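Local coordinates for protein Non-reducing end beta-L-arabinofuranosidase (Bacteroides thetaiotaomicron, PDB 5MQO) that probably acts as a glycoside hydrolase of family GH127, cleaving sugar linkages as a gut bacterium breaks down complex plant pectin, at residues Arg434-Leu439 and Lys687-Val692; Asn621-Ala626 and Trp693-Arg698; Lys648-Ser653 and Val666-Thr671. One frame throughout, in Å; residues are numbered along the deposited sequence.

Contact 1. Residues Arg434-Leu439 and Lys687-Val692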
loop_
_atom_site.group_PDB
_atom_site.type_symbol
_atom_site.label_atom_id
_atom_site.label_comp_id
_atom_site.label_asym_id
_atom_site.label_seq_id
_atom_site.Cartn_x
_atom_site.Cartn_y
_atom_site.Cartn_z
ATOM N N ARG A 434 -0.380 -2.044 -18.988
ATOM C CA ARG A 434 -0.799 -2.106 -20.389
ATOM C C ARG A 434 -1.480 -3.448 -20.710
ATOM O O ARG A 434 -0.970 -4.529 -20.340
ATOM C CB ARG A 434 0.397 -1.898 -21.369
ATOM C CG ARG A 434 0.013 -1.785 -22.847
ATOM C CD ARG A 434 1.025 -1.074 -23.736
ATOM N NE ARG A 434 1.560 0.186 -23.187
ATOM C CZ ARG A 434 2.797 0.688 -23.413
ATOM N NH1 ARG A 434 3.715 0.073 -24.187
ATOM N NH2 ARG A 434 3.146 1.835 -22.837
ATOM N N ILE A 435 -2.624 -3.373 -21.391
ATOM C CA ILE A 435 -3.203 -4.529 -22.067
ATOM C C ILE A 435 -3.278 -4.189 -23.538
ATOM O O ILE A 435 -3.901 -3.209 -23.908
ATOM C CB ILE A 435 -4.642 -4.853 -21.576
ATOM C CG1 ILE A 435 -4.673 -5.104 -20.060
ATOM C CG2 ILE A 435 -5.222 -6.044 -22.338
ATOM C CD1 ILE A 435 -4.064 -6.418 -19.621
ATOM N N SER A 436 -2.677 -5.023 -24.367
ATOM C CA SER A 436 -2.815 -4.915 -25.809
ATOM C C SER A 436 -3.442 -6.182 -26.337
ATOM O O SER A 436 -2.935 -7.256 -26.086
ATOM C CB SER A 436 -1.436 -4.738 -26.435
ATOM O OG SER A 436 -1.456 -5.025 -27.826
ATOM N N ALA A 437 -4.505 -6.073 -27.108
ATOM C CA ALA A 437 -5.101 -7.268 -27.745
ATOM C C ALA A 437 -4.189 -7.942 -28.802
ATOM O O ALA A 437 -4.345 -9.121 -29.071
ATOM C CB ALA A 437 -6.458 -6.939 -28.340
ATOM N N ASP A 438 -3.209 -7.234 -29.351
ATOM C CA ASP A 438 -2.202 -7.911 -30.192
ATOM C C ASP A 438 -1.163 -8.763 -29.439
ATOM O O ASP A 438 -0.344 -9.416 -30.094
ATOM C CB ASP A 438 -1.444 -6.901 -31.066
ATOM C CG ASP A 438 -2.355 -6.116 -31.955
ATOM O OD1 ASP A 438 -3.461 -6.613 -32.261
ATOM O OD2 ASP A 438 -1.970 -4.997 -32.343
ATOM N N LEU A 439 -1.153 -8.751 -28.100
ATOM C CA LEU A 439 -0.105 -9.432 -27.347
ATOM C C LEU A 439 -0.160 -10.912 -27.704
ATOM O O LEU A 439 -1.182 -11.547 -27.473
ATOM C CB LEU A 439 -0.269 -9.221 -25.842
ATOM C CG LEU A 439 0.911 -9.661 -24.960
ATOM C CD1 LEU A 439 2.130 -8.767 -25.158
ATOM C CD2 LEU A 439 0.489 -9.661 -23.488
ATOM N N LYS A 687 -14.040 -6.259 -20.928
ATOM C CA LYS A 687 -12.779 -6.517 -21.615
ATOM C C LYS A 687 -12.477 -5.423 -22.604
ATOM O O LYS A 687 -13.361 -4.973 -23.298
ATOM C CB LYS A 687 -12.872 -7.845 -22.383
ATOM C CG LYS A 687 -11.582 -8.274 -23.096
ATOM C CD LYS A 687 -11.345 -9.794 -23.021
ATOM C CE LYS A 687 -10.336 -10.295 -24.059
ATOM N NZ LYS A 687 -10.979 -10.475 -25.398
ATOM N N GLY A 688 -11.217 -5.023 -22.700
ATOM C CA GLY A 688 -10.822 -4.036 -23.695
ATOM C C GLY A 688 -9.325 -3.855 -23.658
ATOM O O GLY A 688 -8.609 -4.754 -23.242
ATOM N N GLU A 689 -8.856 -2.693 -24.097
ATOM C CA GLU A 689 -7.443 -2.363 -24.052
ATOM C C GLU A 689 -7.176 -1.254 -23.028
ATOM O O GLU A 689 -8.086 -0.567 -22.610
ATOM C CB GLU A 689 -6.950 -2.026 -25.468
ATOM C CG GLU A 689 -6.940 -3.239 -26.401
ATOM C CD GLU A 689 -6.307 -2.965 -27.767
ATOM O OE1 GLU A 689 -7.073 -2.693 -28.700
ATOM O OE2 GLU A 689 -5.056 -3.046 -27.914
ATOM N N MET A 690 -5.932 -1.137 -22.571
ATOM C CA MET A 690 -5.562 -0.147 -21.542
ATOM C C MET A 690 -4.075 0.177 -21.611
ATOM O O MET A 690 -3.280 -0.690 -21.957
ATOM C CB MET A 690 -5.906 -0.658 -20.135
ATOM C CG MET A 690 -5.570 0.302 -18.982
ATOM S SD MET A 690 -3.856 0.274 -18.385
ATOM C CE MET A 690 -3.778 -1.181 -17.370
ATOM N N THR A 691 -3.704 1.417 -21.273
ATOM C CA THR A 691 -2.284 1.763 -21.127
ATOM C C THR A 691 -2.179 2.937 -20.166
ATOM O O THR A 691 -3.038 3.814 -20.216
ATOM C CB THR A 691 -1.603 2.093 -22.488
ATOM O OG1 THR A 691 -0.211 2.387 -22.294
ATOM C CG2 THR A 691 -2.249 3.294 -23.173
ATOM N N VAL A 692 -1.155 2.949 -19.302
ATOM C CA VAL A 692 -0.854 4.127 -18.496
ATOM C C VAL A 692 0.051 5.057 -19.310
ATOM O O VAL A 692 -0.258 6.222 -19.503
ATOM C CB VAL A 692 -0.215 3.772 -17.125
ATOM C CG1 VAL A 692 0.153 5.020 -16.308
ATOM C CG2 VAL A 692 -1.130 2.855 -16.329
#

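Contact 2. Residues Asn621-Ala626 and Trp693-Arg698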
loop_
_atom_site.group_PDB
_atom_site.type_symbol
_atom_site.label_atom_id
_atom_site.label_comp_id
_atom_site.label_asym_id
_atom_site.label_seq_id
_atom_site.Cartn_x
_atom_site.Cartn_y
_atom_site.Cartn_z
ATOM N N ASN A 621 -2.539 4.218 -31.570
ATOM C CA ASN A 621 -2.400 5.442 -32.365
ATOM C C ASN A 621 -2.615 6.779 -31.624
ATOM O O ASN A 621 -2.497 7.851 -32.251
ATOM C CB ASN A 621 -3.399 5.398 -33.534
ATOM C CG ASN A 621 -3.192 4.206 -34.446
ATOM O OD1 ASN A 621 -4.146 3.647 -34.963
ATOM N ND2 ASN A 621 -1.953 3.804 -34.625
ATOM N N ILE A 622 -2.929 6.748 -30.332
ATOM C CA ILE A 622 -3.188 7.971 -29.575
ATOM C C ILE A 622 -1.879 8.631 -29.130
ATOM O O ILE A 622 -1.096 7.987 -28.446
ATOM C CB ILE A 622 -4.028 7.667 -28.326
ATOM C CG1 ILE A 622 -5.374 7.010 -28.694
ATOM C CG2 ILE A 622 -4.248 8.925 -27.506
ATOM C CD1 ILE A 622 -6.255 7.840 -29.609
ATOM N N LEU A 623 -1.642 9.895 -29.519
ATOM C CA LEU A 623 -0.499 10.687 -29.020
ATOM C C LEU A 623 -0.950 11.847 -28.173
ATOM O O LEU A 623 -1.882 12.566 -28.532
ATOM C CB LEU A 623 0.304 11.328 -30.131
ATOM C CG LEU A 623 0.416 10.640 -31.468
ATOM C CD1 LEU A 623 1.156 11.599 -32.414
ATOM C CD2 LEU A 623 1.113 9.294 -31.302
ATOM N N ILE A 624 -0.233 12.077 -27.094
ATOM C CA ILE A 624 -0.537 13.173 -26.206
ATOM C C ILE A 624 0.418 14.332 -26.538
ATOM O O ILE A 624 1.610 14.217 -26.281
ATOM C CB ILE A 624 -0.353 12.726 -24.752
ATOM C CG1 ILE A 624 -1.286 11.555 -24.422
ATOM C CG2 ILE A 624 -0.568 13.886 -23.803
ATOM C CD1 ILE A 624 -2.764 11.803 -24.716
ATOM N N PRO A 625 -0.086 15.449 -27.108
ATOM C CA PRO A 625 0.811 16.587 -27.234
ATOM C C PRO A 625 1.149 17.134 -25.866
ATOM O O PRO A 625 0.297 17.090 -24.970
ATOM C CB PRO A 625 -0.001 17.606 -28.038
ATOM C CG PRO A 625 -1.395 17.214 -27.867
ATOM C CD PRO A 625 -1.430 15.751 -27.626
ATOM N N ALA A 626 2.374 17.645 -25.708
ATOM C CA ALA A 626 2.889 18.110 -24.377
ATOM C C ALA A 626 2.098 19.240 -23.727
ATOM O O ALA A 626 2.019 19.309 -22.510
ATOM C CB ALA A 626 4.348 18.512 -24.482
ATOM N N TRP A 693 1.169 4.549 -19.798
ATOM C CA TRP A 693 2.121 5.398 -20.524
ATOM C C TRP A 693 1.682 5.492 -21.980
ATOM O O TRP A 693 1.269 4.480 -22.550
ATOM C CB TRP A 693 3.559 4.858 -20.401
ATOM C CG TRP A 693 4.089 5.053 -19.067
ATOM C CD1 TRP A 693 3.874 4.263 -18.007
ATOM C CD2 TRP A 693 4.888 6.141 -18.609
ATOM N NE1 TRP A 693 4.508 4.765 -16.904
ATOM C CE2 TRP A 693 5.145 5.921 -17.247
ATOM C CE3 TRP A 693 5.450 7.264 -19.230
ATOM C CZ2 TRP A 693 5.918 6.795 -16.471
ATOM C CZ3 TRP A 693 6.211 8.152 -18.468
ATOM C CH2 TRP A 693 6.439 7.911 -17.101
ATOM N N MET A 694 1.745 6.710 -22.542
ATOM C CA MET A 694 1.322 6.992 -23.917
ATOM C C MET A 694 2.404 7.777 -24.658
ATOM O O MET A 694 3.168 8.533 -24.043
ATOM C CB MET A 694 0.022 7.809 -23.946
ATOM C CG MET A 694 -1.214 7.072 -23.466
ATOM S SD MET A 694 -2.636 8.144 -23.072
ATOM C CE MET A 694 -2.059 8.946 -21.570
ATOM N N PRO A 695 2.458 7.625 -25.984
ATOM C CA PRO A 695 3.344 8.460 -26.780
ATOM C C PRO A 695 3.137 9.948 -26.540
ATOM O O PRO A 695 2.013 10.411 -26.477
ATOM C CB PRO A 695 2.954 8.113 -28.230
ATOM C CG PRO A 695 2.354 6.750 -28.152
ATOM C CD PRO A 695 1.697 6.667 -26.812
ATOM N N LEU A 696 4.240 10.679 -26.455
ATOM C CA LEU A 696 4.256 12.121 -26.244
ATOM C C LEU A 696 4.705 12.845 -27.515
ATOM O O LEU A 696 5.727 12.488 -28.081
ATOM C CB LEU A 696 5.241 12.408 -25.105
ATOM C CG LEU A 696 5.489 13.848 -24.664
ATOM C CD1 LEU A 696 4.275 14.493 -23.990
ATOM C CD2 LEU A 696 6.705 13.872 -23.749
ATOM N N ALA A 697 3.963 13.863 -27.945
ATOM C CA ALA A 697 4.397 14.760 -29.023
ATOM C C ALA A 697 4.697 16.144 -28.458
ATOM O O ALA A 697 3.768 16.854 -28.073
ATOM C CB ALA A 697 3.323 14.845 -30.087
ATOM N N ARG A 698 5.973 16.543 -28.452
ATOM C CA ARG A 698 6.465 17.712 -27.677
ATOM C C ARG A 698 6.573 18.995 -28.499
ATOM O O ARG A 698 7.044 18.948 -29.630
ATOM C CB ARG A 698 7.843 17.401 -27.097
ATOM C CG ARG A 698 7.925 16.038 -26.418
ATOM C CD ARG A 698 9.291 15.723 -25.826
ATOM N NE ARG A 698 9.639 16.655 -24.749
ATOM C CZ ARG A 698 10.493 16.385 -23.768
ATOM N NH1 ARG A 698 11.087 15.196 -23.681
ATOM N NH2 ARG A 698 10.737 17.314 -22.848
#

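Contact 3. Residues Lys648-Ser653 and Val666-Thr671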
loop_
_atom_site.group_PDB
_atom_site.type_symbol
_atom_site.label_atom_id
_atom_site.label_comp_id
_atom_site.label_asym_id
_atom_site.label_seq_id
_atom_site.Cartn_x
_atom_site.Cartn_y
_atom_site.Cartn_z
ATOM N N LYS A 648 -8.339 16.593 -26.310
ATOM C CA LYS A 648 -8.122 16.287 -27.709
ATOM C C LYS A 648 -6.682 15.824 -27.907
ATOM O O LYS A 648 -5.715 16.620 -27.831
ATOM C CB LYS A 648 -8.429 17.508 -28.571
ATOM C CG LYS A 648 -8.353 17.218 -30.073
ATOM C CD LYS A 648 -9.442 17.950 -30.868
ATOM C CE LYS A 648 -10.774 17.226 -30.707
ATOM N NZ LYS A 648 -11.967 18.041 -31.000
ATOM N N ALA A 649 -6.558 14.516 -28.136
ATOM C CA ALA A 649 -5.280 13.856 -28.378
ATOM C C ALA A 649 -4.961 13.944 -29.865
ATOM O O ALA A 649 -5.839 14.238 -30.653
ATOM C CB ALA A 649 -5.385 12.408 -27.950
ATOM N N ARG A 650 -3.724 13.702 -30.257
ATOM C CA ARG A 650 -3.426 13.603 -31.692
ATOM C C ARG A 650 -3.535 12.147 -32.130
ATOM O O ARG A 650 -3.287 11.234 -31.352
ATOM C CB ARG A 650 -2.066 14.209 -32.006
ATOM C CG ARG A 650 -2.021 15.701 -31.659
ATOM C CD ARG A 650 -0.677 16.370 -31.891
ATOM N NE ARG A 650 -0.160 15.991 -33.206
ATOM C CZ ARG A 650 1.114 16.079 -33.571
ATOM N NH1 ARG A 650 2.035 16.573 -32.736
ATOM N NH2 ARG A 650 1.469 15.669 -34.785
ATOM N N LEU A 651 -3.952 11.917 -33.358
ATOM C CA LEU A 651 -4.195 10.559 -33.816
ATOM C C LEU A 651 -3.213 10.214 -34.909
ATOM O O LEU A 651 -3.070 10.974 -35.887
ATOM C CB LEU A 651 -5.617 10.416 -34.346
ATOM C CG LEU A 651 -5.991 9.045 -34.913
ATOM C CD1 LEU A 651 -6.088 8.041 -33.788
ATOM C CD2 LEU A 651 -7.292 9.095 -35.700
ATOM N N ALA A 652 -2.564 9.056 -34.769
ATOM C CA ALA A 652 -1.677 8.559 -35.816
ATOM C C ALA A 652 -2.478 7.923 -36.951
ATOM O O ALA A 652 -3.481 7.276 -36.692
ATOM C CB ALA A 652 -0.707 7.557 -35.233
ATOM N N SER A 653 -2.051 8.102 -38.198
ATOM C CA SER A 653 -2.662 7.360 -39.315
ATOM C C SER A 653 -2.474 5.877 -39.034
ATOM O O SER A 653 -1.462 5.518 -38.448
ATOM C CB SER A 653 -1.992 7.710 -40.642
ATOM O OG SER A 653 -2.099 9.103 -40.922
ATOM N N VAL A 666 4.744 7.183 -40.143
ATOM C CA VAL A 666 3.532 7.684 -40.796
ATOM C C VAL A 666 3.202 9.094 -40.336
ATOM O O VAL A 666 3.706 9.573 -39.319
ATOM C CB VAL A 666 2.301 6.750 -40.561
ATOM C CG1 VAL A 666 2.566 5.366 -41.150
ATOM C CG2 VAL A 666 1.889 6.631 -39.079
ATOM N N GLN A 667 2.325 9.744 -41.098
ATOM C CA GLN A 667 1.810 11.074 -40.741
ATOM C C GLN A 667 0.972 10.995 -39.473
ATOM O O GLN A 667 0.525 9.900 -39.066
ATOM C CB GLN A 667 0.968 11.673 -41.886
ATOM C CG GLN A 667 1.778 12.207 -43.069
ATOM C CD GLN A 667 2.503 13.522 -42.748
ATOM O OE1 GLN A 667 1.903 14.615 -42.769
ATOM N NE2 GLN A 667 3.804 13.420 -42.448
ATOM N N ALA A 668 0.760 12.149 -38.851
ATOM C CA ALA A 668 -0.091 12.212 -37.662
ATOM C C ALA A 668 -0.828 13.548 -37.620
ATOM O O ALA A 668 -0.772 14.289 -36.636
ATOM C CB ALA A 668 0.738 11.968 -36.401
ATOM N N GLU A 669 -1.532 13.840 -38.704
ATOM C CA GLU A 669 -2.155 15.149 -38.888
ATOM C C GLU A 669 -3.505 15.301 -38.203
ATOM O O GLU A 669 -3.943 16.419 -38.018
ATOM C CB GLU A 669 -2.322 15.454 -40.376
ATOM C CG GLU A 669 -1.008 15.536 -41.157
ATOM C CD GLU A 669 -1.160 15.225 -42.654
ATOM O OE1 GLU A 669 -1.816 14.208 -43.012
ATOM O OE2 GLU A 669 -0.588 15.987 -43.473
ATOM N N LYS A 670 -4.155 14.210 -37.810
ATOM C CA LYS A 670 -5.537 14.269 -37.260
ATOM C C LYS A 670 -5.612 14.449 -35.726
ATOM O O LYS A 670 -4.580 14.490 -35.039
ATOM C CB LYS A 670 -6.322 13.013 -37.662
ATOM C CG LYS A 670 -6.250 12.714 -39.136
ATOM C CD LYS A 670 -7.077 11.509 -39.526
ATOM C CE LYS A 670 -6.757 11.140 -40.975
ATOM N NZ LYS A 670 -7.901 10.528 -41.711
ATOM N N THR A 671 -6.837 14.560 -35.204
ATOM C CA THR A 671 -7.082 14.630 -33.753
ATOM C C THR A 671 -8.246 13.759 -33.339
ATOM O O THR A 671 -9.030 13.333 -34.159
ATOM C CB THR A 671 -7.357 16.072 -33.259
ATOM O OG1 THR A 671 -8.479 16.638 -33.953
ATOM C CG2 THR A 671 -6.117 16.954 -33.431
#

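Contact 1. Residues Arg434-Leu439 and Lys687-Val692
Arg434 and Thr691 meet side by side because CG of Arg434 (chi1 -173°) and OG1 of Thr691 (chi1 -178°) both stand anti to their backbone N, and the two side chains point the same way over one face of a beta sheet. Beneath them the backbones form a short antiparallel bridge, strand 434-435 against strand 690-697, which joins a strand from the GH127 catalytic part of the sequence to the C-terminal part. Arg434 and Thr691 are its non-hydrogen-bonded pair, with CA atoms 4.2 Å apart. Across them NE of Arg434 donates to OG1 of Thr691 at 3.0 Å, the oxygen tilted 20° from the guanidinium plane. That hydroxyl is also bonded to Trp693 O, while Arg434 NH2 makes weak bonds to Trp693 O and Gln596 OE1. An alanine in place of Arg434 would probably leave Thr691 OG1 bonded to Trp693 O but without its guanidinium donor, and open a gap where the CG methylene packs near Met690 O.

Ile435 and Met690 make the hydrogen-bonded pair: Ile435 N reaches Met690 O at 2.8 Å, and Met690 N returns to Ile435 O at 3.2 Å. Arg434 CA also points its hydrogen at Met690 O from 3.3 Å. The Ile435 and Met690 side chains occupy the other face, where both touch Trp682. Beyond the bridge, the type I turn from Ser436 to Leu439 meets Glu689, whose OE2 accepts from Ala437 N at 3.2 Å, the N-H approaching from above the carboxylate plane. Alongside that bond, CB of Ala437 lies 4.0 Å from CD of Glu689.

Contact 2. Residues Asn621-Ala626 and Trp693-Arg698
Ile624 packs against Met694 and Pro695 where strand 622-625 runs parallel to the last part of strand 690-697, near the C-terminus of the chain. The two short strand axes approach to 4.4 Å but diverge by 44°, so this is a strongly twisted parallel pair. Followed outward, the Ile624 side chain begins with CB, which lies 3.7 Å from Pro695 O. CG1, anti to the carbonyl carbon, then comes within 3.9 Å of Met694 SD and meets the CE methyl as well; the tip, CD1, remains by the same sulfur, at 4.0 Å. The two side chains cross obliquely, and Ile624 also touches Val597 and Ile674 of neighbouring strands, which places it in the buried interior of the C-terminal region.

The backbone register is fixed by three bonds: Ile624 N to Pro695 O, Ala697 N to Ile624 O, and Ala626 N to Ala697 O, each 2.9 Å long. CA-H contacts supplement them, among them Pro625 CA to Ala697 O at 3.1 Å. Next to the first bond, CD2 of Leu623 rests on CB of Pro695 at 3.8 Å, the side chains crossing at about a right angle. Leu696 brings its CD1 back to Ile624 O and on to CA of Ala626.

At the start of the pair, CD of Pro695 sits 3.5 Å from Ile622 O. Proline has no N-H to offer that oxygen, so a ring methylene stands against the carbonyl where an N-H would otherwise be, and the first bond between the two segments is the one from Ile624 N to Pro695 O.

Contact 3. Residues Lys648-Ser653 and Val666-Thr671
Thr671 lies against the aliphatic stem of Lys648, its CB 3.5 Å from Lys648 CG and its OG1 3.5 Å from Lys648 CD. Thr671 OG1 stands between the backbone N and the carbonyl carbon (chi1 57°), which turns it to the lysine methylenes; the charged end of Lys648 goes on to a salt bridge with Asp673. From its backbone side, Thr671 CA approaches Ala649 O.

Leu651 sets its CB 4.3 Å from Lys670 CB, and its side chain also touches Glu617 and Asn621. Its N-H reaches Lys670 O at 3.1 Å from well above the carbonyl plane, a loose bond. The antiparallel pairing of strands 640-651 and 670-678, at the surface of the C-terminal GH127 region, rests rather on Arg650 and Thr671, a non-hydrogen-bonded pair with CA atoms 4.3 Å apart. Arg650 reaches across to the residues before Lys670: its chain bends at chi3, and NH2 donates to Ala668 O at 3.2 Å, nearly straight, with the oxygen in the guanidinium plane.

Ser653 meets Gln667 O with two donors, N at 3.3 Å and OG in a weak bond. OG sits beside the backbone N (chi1 -59°), which puts it near the carbonyl that N already bonds. Val666 CG2 packs against Ser653 O at 3.6 Å.

How the contacts relate
All three contacts lie in one mixed sheet, built mostly from the C-terminal region, to which strand 434-435 is added. Contacts 1 and 2 use successive parts of strand 690-697; their centres lie 17 Å apart, and the weak bond between Arg434 and Trp693 joins them. Strand 622-625 lies between strands 690-697 and 640-651, so contact 2 leads directly to contact 3, whose centre is 10 Å away: Leu623 O to Arg650 N and Asn621 O to Ala652 N, both 2.8 Å, are probable hydrogen bonds. Contacts 1 and 3 do not touch, their nearest atoms being about 11 Å apart and their centres 20 Å.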